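Local coordinates for 3'3'-cGAMP-specific phosphodiesterase 3 (Vibrio cholerae O1 biovar El Tor str. N16961, PDB 5Z7C), which is a bacterial HD-domain protein of the phosphodiesterase kind, mainly helical, with two HD-domain regions in one chain, at residues A202-F205 / D206-M210; G38-P41 / E42-I45; I192-F195 / S196-A199. The protein carries 2 engineered substitutions. All coordinates share one frame; numbering follows the deposited sequence.

Interaction 1: A202-F205 / D206-M210; sequences AQVF and DVFQM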
loop_
_atom_site.group_PDB
_atom_site.type_symbol
_atom_site.label_atom_id
_atom_site.label_comp_id
_atom_site.label_asym_id
_atom_site.label_seq_id
_atom_site.Cartn_x
_atom_site.Cartn_y
_atom_site.Cartn_z
ATOM N N ALA A 202 -6.128 -4.851 18.357
ATOM C CA ALA A 202 -6.210 -3.464 18.007
ATOM C C ALA A 202 -7.014 -3.342 16.774
ATOM O O ALA A 202 -7.814 -2.456 16.643
ATOM C CB ALA A 202 -4.879 -2.957 17.747
ATOM N N GLN A 203 -6.755 -4.234 15.842
ATOM C CA GLN A 203 -7.395 -4.197 14.552
ATOM C C GLN A 203 -8.877 -4.401 14.591
ATOM O O GLN A 203 -9.609 -3.697 13.946
ATOM C CB GLN A 203 -6.777 -5.277 13.705
ATOM C CG GLN A 203 -7.421 -5.488 12.395
ATOM C CD GLN A 203 -7.083 -6.808 11.851
ATOM O OE1 GLN A 203 -5.932 -7.172 11.780
ATOM N NE2 GLN A 203 -8.080 -7.551 11.470
ATOM N N VAL A 204 -9.319 -5.411 15.309
ATOM C CA VAL A 204 -10.728 -5.697 15.379
ATOM C C VAL A 204 -11.423 -4.540 16.015
ATOM O O VAL A 204 -12.479 -4.153 15.592
ATOM C CB VAL A 204 -10.984 -6.945 16.173
ATOM C CG1 VAL A 204 -12.426 -7.197 16.281
ATOM C CG2 VAL A 204 -10.320 -8.087 15.523
ATOM N N PHE A 205 -10.819 -3.981 17.032
ATOM C CA PHE A 205 -11.465 -2.926 17.756
ATOM C C PHE A 205 -11.722 -1.746 16.890
ATOM O O PHE A 205 -12.751 -1.124 16.994
ATOM C CB PHE A 205 -10.613 -2.489 18.913
ATOM C CG PHE A 205 -11.200 -1.381 19.681
ATOM C CD1 PHE A 205 -12.151 -1.612 20.621
ATOM C CD2 PHE A 205 -10.810 -0.106 19.461
ATOM C CE1 PHE A 205 -12.686 -0.592 21.317
ATOM C CE2 PHE A 205 -11.351 0.903 20.161
ATOM C CZ PHE A 205 -12.290 0.656 21.086
ATOM N N ASP A 206 -10.774 -1.416 16.045
ATOM C CA ASP A 206 -10.943 -0.275 15.198
ATOM C C ASP A 206 -12.101 -0.488 14.271
ATOM O O ASP A 206 -12.893 0.404 14.061
ATOM C CB ASP A 206 -9.674 -0.012 14.400
ATOM C CG ASP A 206 -9.780 1.206 13.548
ATOM O OD1 ASP A 206 -10.011 2.279 14.090
ATOM O OD2 ASP A 206 -9.654 1.101 12.327
ATOM N N VAL A 207 -12.220 -1.677 13.714
ATOM C CA VAL A 207 -13.250 -1.899 12.726
ATOM C C VAL A 207 -14.595 -1.684 13.347
ATOM O O VAL A 207 -15.463 -1.119 12.738
ATOM C CB VAL A 207 -13.190 -3.309 12.167
ATOM C CG1 VAL A 207 -14.302 -3.549 11.212
ATOM C CG2 VAL A 207 -11.905 -3.526 11.469
ATOM N N PHE A 208 -14.794 -2.207 14.532
ATOM C CA PHE A 208 -16.022 -1.952 15.246
ATOM C C PHE A 208 -16.183 -0.538 15.694
ATOM O O PHE A 208 -17.246 0.019 15.653
ATOM C CB PHE A 208 -16.202 -2.938 16.370
ATOM C CG PHE A 208 -16.619 -4.260 15.888
ATOM C CD1 PHE A 208 -15.703 -5.120 15.369
ATOM C CD2 PHE A 208 -17.933 -4.611 15.871
ATOM C CE1 PHE A 208 -16.079 -6.314 14.892
ATOM C CE2 PHE A 208 -18.307 -5.813 15.393
ATOM C CZ PHE A 208 -17.375 -6.666 14.900
ATOM N N GLN A 209 -15.080 0.056 16.074
ATOM C CA GLN A 209 -15.110 1.348 16.678
ATOM C C GLN A 209 -15.757 2.256 15.685
ATOM O O GLN A 209 -16.467 3.167 16.040
ATOM C CB GLN A 209 -13.691 1.813 16.924
ATOM C CG GLN A 209 -13.594 3.212 17.412
ATOM C CD GLN A 209 -13.259 4.178 16.323
ATOM O OE1 GLN A 209 -12.739 3.799 15.296
ATOM N NE2 GLN A 209 -13.552 5.441 16.545
ATOM N N MET A 210 -15.496 1.997 14.424
ATOM C CA MET A 210 -15.795 2.941 13.388
ATOM C C MET A 210 -17.037 2.575 12.660
ATOM O O MET A 210 -17.659 3.402 12.027
ATOM C CB MET A 210 -14.639 2.981 12.406
ATOM C CG MET A 210 -13.525 3.870 12.854
ATOM S SD MET A 210 -13.701 5.420 12.064
ATOM C CE MET A 210 -13.538 4.857 10.425
#
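Val-204 and Phe-208, one helical turn apart, lie alongside each other and point the same way, a worked example of i to i+4 packing on a helix. The valine offers CG1, which sits 4.0 Å from both CD1 and CE1 of Phe-208. That branch is anti to the backbone N of Val-204 (chi1 178°), which carries it along the helix toward the aromatic ring. The carbonyl O of Val-204 lies in the plane of the Phe-208 ring, at its edge, 3.4 Å from CD1. Val-204 O also accepts the backbone bond from Phe-208 N at 3.2 Å, so one carbonyl meets both the amide and the ring edge of the residue one turn on. Phe-205 and Gln-209 are spaced alike but cross at a slant, with CE2 of the Phe-205 ring 4.1 Å from CB of Gln-209; along the same turn Gln-209 N bonds Phe-205 O at 2.8 Å. Asp-206 N bonds Ala-202 O in the same pattern, while its carboxylate turns to other partners, His-43 and Arg-46. These residues of helix 194-211 pack against helices 214-224 and 43-56, among others: Phe-205 and Phe-208 on Ala-217, Ala-202 and Phe-205 on Ile-50.

Interaction 2: G38-P41 / E42-I45; sequences GQPP and EHCI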
loop_
_atom_site.group_PDB
_atom_site.type_symbol
_atom_site.label_atom_id
_atom_site.label_comp_id
_atom_site.label_asym_id
_atom_site.label_seq_id
_atom_site.Cartn_x
_atom_site.Cartn_y
_atom_site.Cartn_z
ATOM N N GLY A 38 -7.956 -2.282 2.392
ATOM C CA GLY A 38 -7.804 -1.659 3.694
ATOM C C GLY A 38 -9.085 -1.690 4.504
ATOM O O GLY A 38 -9.077 -2.051 5.681
ATOM N N GLN A 39 -10.189 -1.311 3.870
ATOM C CA GLN A 39 -11.487 -1.298 4.534
ATOM C C GLN A 39 -11.952 0.128 4.810
ATOM O O GLN A 39 -13.010 0.548 4.340
ATOM C CB GLN A 39 -11.430 -2.095 5.838
ATOM C CG GLN A 39 -12.067 -3.472 5.753
ATOM C CD GLN A 39 -13.497 -3.485 6.255
ATOM O OE1 GLN A 39 -13.744 -3.612 7.455
ATOM N NE2 GLN A 39 -14.448 -3.354 5.339
ATOM N N PRO A 40 -11.155 0.867 5.575
ATOM C CA PRO A 40 -11.487 2.245 5.920
ATOM C C PRO A 40 -10.294 3.162 5.699
ATOM O O PRO A 40 -9.168 2.679 5.699
ATOM C CB PRO A 40 -11.872 2.151 7.390
ATOM C CG PRO A 40 -12.195 0.724 7.612
ATOM C CD PRO A 40 -11.276 -0.028 6.730
ATOM N N PRO A 41 -10.498 4.465 5.590
ATOM C CA PRO A 41 -9.468 5.341 5.038
ATOM C C PRO A 41 -8.132 5.348 5.776
ATOM O O PRO A 41 -7.116 5.300 5.097
ATOM C CB PRO A 41 -10.120 6.707 5.132
ATOM C CG PRO A 41 -11.539 6.425 4.909
ATOM C CD PRO A 41 -11.833 5.055 5.436
ATOM N N GLU A 42 -8.099 5.423 7.093
ATOM C CA GLU A 42 -6.809 5.385 7.740
ATOM C C GLU A 42 -7.066 4.378 8.808
ATOM O O GLU A 42 -7.197 4.688 9.968
ATOM C CB GLU A 42 -6.440 6.735 8.339
ATOM C CG GLU A 42 -6.191 7.849 7.367
ATOM C CD GLU A 42 -5.906 9.151 8.065
ATOM O OE1 GLU A 42 -6.090 9.217 9.288
ATOM O OE2 GLU A 42 -5.486 10.109 7.398
ATOM N N HIS A 43 -7.220 3.149 8.373
ATOM C CA HIS A 43 -7.350 2.068 9.286
ATOM C C HIS A 43 -6.055 1.697 9.948
ATOM O O HIS A 43 -6.001 1.530 11.139
ATOM C CB HIS A 43 -7.904 0.872 8.545
ATOM C CG HIS A 43 -7.965 -0.352 9.377
ATOM N ND1 HIS A 43 -8.733 -0.426 10.508
ATOM C CD2 HIS A 43 -7.321 -1.531 9.276
ATOM C CE1 HIS A 43 -8.569 -1.605 11.063
ATOM N NE2 HIS A 43 -7.720 -2.295 10.333
ATOM N N CYS A 44 -4.998 1.565 9.176
ATOM C CA CYS A 44 -3.735 1.147 9.735
ATOM C C CYS A 44 -3.290 2.144 10.747
ATOM O O CYS A 44 -2.745 1.782 11.761
ATOM C CB CYS A 44 -2.675 1.028 8.665
ATOM S SG CYS A 44 -2.459 -0.630 8.118
ATOM N N ILE A 45 -3.536 3.406 10.476
ATOM C CA ILE A 45 -3.068 4.430 11.351
ATOM C C ILE A 45 -3.690 4.303 12.701
ATOM O O ILE A 45 -3.027 4.444 13.688
ATOM C CB ILE A 45 -3.373 5.785 10.779
ATOM C CG1 ILE A 45 -2.643 5.954 9.467
ATOM C CG2 ILE A 45 -2.875 6.835 11.662
ATOM C CD1 ILE A 45 -1.203 5.643 9.566
#
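His-43 sets its CB against the ring of Pro-40, 3.9 Å from the proline CD, and the two side chains run side by side in the same direction. The exact place of that proline ring is uncertain, because its CD is modelled too close to the poorly ordered Gln-39. With CG anti to the backbone N (chi1 175°), the imidazole of His-43 is directed to this flank, and the hydrogen bond from ND1 to OD2 of Asp-206 fixes its rotation. Its CD2 comes to 4.0 Å from Gly-38 O, a loose approach at a slant to the ring. A weak backbone bond closes the turn: His-43 N reaches Pro-40 O at 3.3 Å, bent to 133° at the hydrogen. This is the lead-in to helix 43-56, where the loop after helix 22-35 passes through two successive prolines before the helix starts. OD2 of Asp-34, in the preceding helix, accepts a bond from Cys-44 N and a weak one from His-43 N. On its far side the histidine looks across to another helix, where its ring packs on Gln-203 and Val-207 of helix 194-211.

Interaction 3: I192-F195 / S196-A199; sequences IPLF and SRIA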
loop_
_atom_site.group_PDB
_atom_site.type_symbol
_atom_site.label_atom_id
_atom_site.label_comp_id
_atom_site.label_asym_id
_atom_site.label_seq_id
_atom_site.Cartn_x
_atom_site.Cartn_y
_atom_site.Cartn_z
ATOM N N ILE A 192 1.386 -17.529 21.115
ATOM C CA ILE A 192 1.226 -16.430 20.204
ATOM C C ILE A 192 2.107 -15.271 20.556
ATOM O O ILE A 192 2.132 -14.844 21.689
ATOM C CB ILE A 192 -0.161 -15.898 20.284
ATOM C CG1 ILE A 192 -1.156 -17.033 20.167
ATOM C CG2 ILE A 192 -0.379 -14.889 19.205
ATOM C CD1 ILE A 192 -2.552 -16.569 20.117
ATOM N N PRO A 193 2.750 -14.672 19.580
ATOM C CA PRO A 193 3.583 -13.518 19.855
ATOM C C PRO A 193 2.791 -12.351 20.374
ATOM O O PRO A 193 1.667 -12.173 20.026
ATOM C CB PRO A 193 4.157 -13.219 18.491
ATOM C CG PRO A 193 4.362 -14.517 17.955
ATOM C CD PRO A 193 3.164 -15.298 18.326
ATOM N N LEU A 194 3.395 -11.578 21.244
ATOM C CA LEU A 194 2.705 -10.499 21.893
ATOM C C LEU A 194 2.250 -9.454 20.920
ATOM O O LEU A 194 1.203 -8.879 21.092
ATOM C CB LEU A 194 3.578 -9.893 22.971
ATOM C CG LEU A 194 3.022 -8.663 23.657
ATOM C CD1 LEU A 194 1.889 -9.000 24.512
ATOM C CD2 LEU A 194 4.069 -8.069 24.462
ATOM N N PHE A 195 3.045 -9.194 19.904
ATOM C CA PHE A 195 2.680 -8.182 18.940
ATOM C C PHE A 195 1.432 -8.519 18.167
ATOM O O PHE A 195 0.584 -7.695 17.969
ATOM C CB PHE A 195 3.846 -7.868 18.013
ATOM C CG PHE A 195 5.056 -7.352 18.720
ATOM C CD1 PHE A 195 4.959 -6.785 19.944
ATOM C CD2 PHE A 195 6.288 -7.461 18.167
ATOM C CE1 PHE A 195 6.053 -6.351 20.578
ATOM C CE2 PHE A 195 7.370 -7.023 18.813
ATOM C CZ PHE A 195 7.250 -6.470 20.011
ATOM N N SER A 196 1.307 -9.756 17.757
ATOM C CA SER A 196 0.133 -10.209 17.059
ATOM C C SER A 196 -1.102 -10.118 17.896
ATOM O O SER A 196 -2.153 -9.796 17.409
ATOM C CB SER A 196 0.346 -11.618 16.625
ATOM O OG SER A 196 1.622 -11.748 16.073
ATOM N N ARG A 197 -0.974 -10.406 19.169
ATOM C CA ARG A 197 -2.085 -10.309 20.059
ATOM C C ARG A 197 -2.554 -8.892 20.168
ATOM O O ARG A 197 -3.724 -8.625 20.169
ATOM C CB ARG A 197 -1.685 -10.832 21.420
ATOM C CG ARG A 197 -2.151 -12.228 21.706
ATOM C CD ARG A 197 -1.020 -13.092 22.083
ATOM N NE ARG A 197 -0.560 -12.757 23.404
ATOM C CZ ARG A 197 0.616 -13.087 23.891
ATOM N NH1 ARG A 197 1.461 -13.767 23.159
ATOM N NH2 ARG A 197 0.931 -12.744 25.112
ATOM N N ILE A 198 -1.624 -7.977 20.320
ATOM C CA ILE A 198 -1.964 -6.580 20.366
ATOM C C ILE A 198 -2.526 -6.126 19.062
ATOM O O ILE A 198 -3.479 -5.389 19.017
ATOM C CB ILE A 198 -0.733 -5.751 20.665
ATOM C CG1 ILE A 198 -0.171 -6.134 22.015
ATOM C CG2 ILE A 198 -1.051 -4.304 20.691
ATOM C CD1 ILE A 198 1.151 -5.585 22.255
ATOM N N ALA A 199 -1.882 -6.534 17.992
ATOM C CA ALA A 199 -2.295 -6.091 16.692
ATOM C C ALA A 199 -3.655 -6.561 16.301
ATOM O O ALA A 199 -4.438 -5.793 15.800
ATOM C CB ALA A 199 -1.312 -6.509 15.686
#
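Ser-196 meets Pro-193 first: its OG lies 3.8 Å from the proline CB, a contact of hydroxyl against ring carbon, and its CB comes 4.2 Å from CG2 of Ile-192. Next, Arg-197 bends at chi2 and chi3 and doubles back across the residues that open the helix, its chain crossing the Ile-192 side chain at a slant. The modelled approach of its NH1 to the carbonyl of Ile-192 is too close to be trusted, and the placing of that end is doubtful in detail; as modelled, the guanidinium lies near Leu-194. The backbone of Arg-197 is clearer, with N bonded to Pro-193 O. Ile-198 then lays its CD1 3.9 Å from CG of Leu-194, again at a slant, with a bond of 3.1 Å from Ile-198 N to Leu-194 O. Ala-199 completes the turn through its N, 2.7 Å from Phe-195 O, while the Phe-195 side chain packs on helix 62-73. Pro-193 occupies the N-cap position, and its carbonyl accepts the opening i+4 bond: this is the first turn of an alpha-helix, here helix 194-211 of an HD-domain region.

Overall arrangement
Interactions 1 and 3 belong to one helix, 194-211: interaction 3 builds its first turn and interaction 1 begins two residues further along the same helix, their centres about 15 Å apart. Interaction 2 comes from the start of another helix, 43-56, yet its centre is only about 10 Å from that of interaction 1, and the two touch. The Asp-206/His-43 bond joins them, with Val-207 CG2 packing 3.9 Å from His-43 CE1 beside it. Interaction 2 does not reach interaction 3, whose nearest atoms are about 7 Å away. Helix 194-211 thus meets helix 43-56 through its later turns.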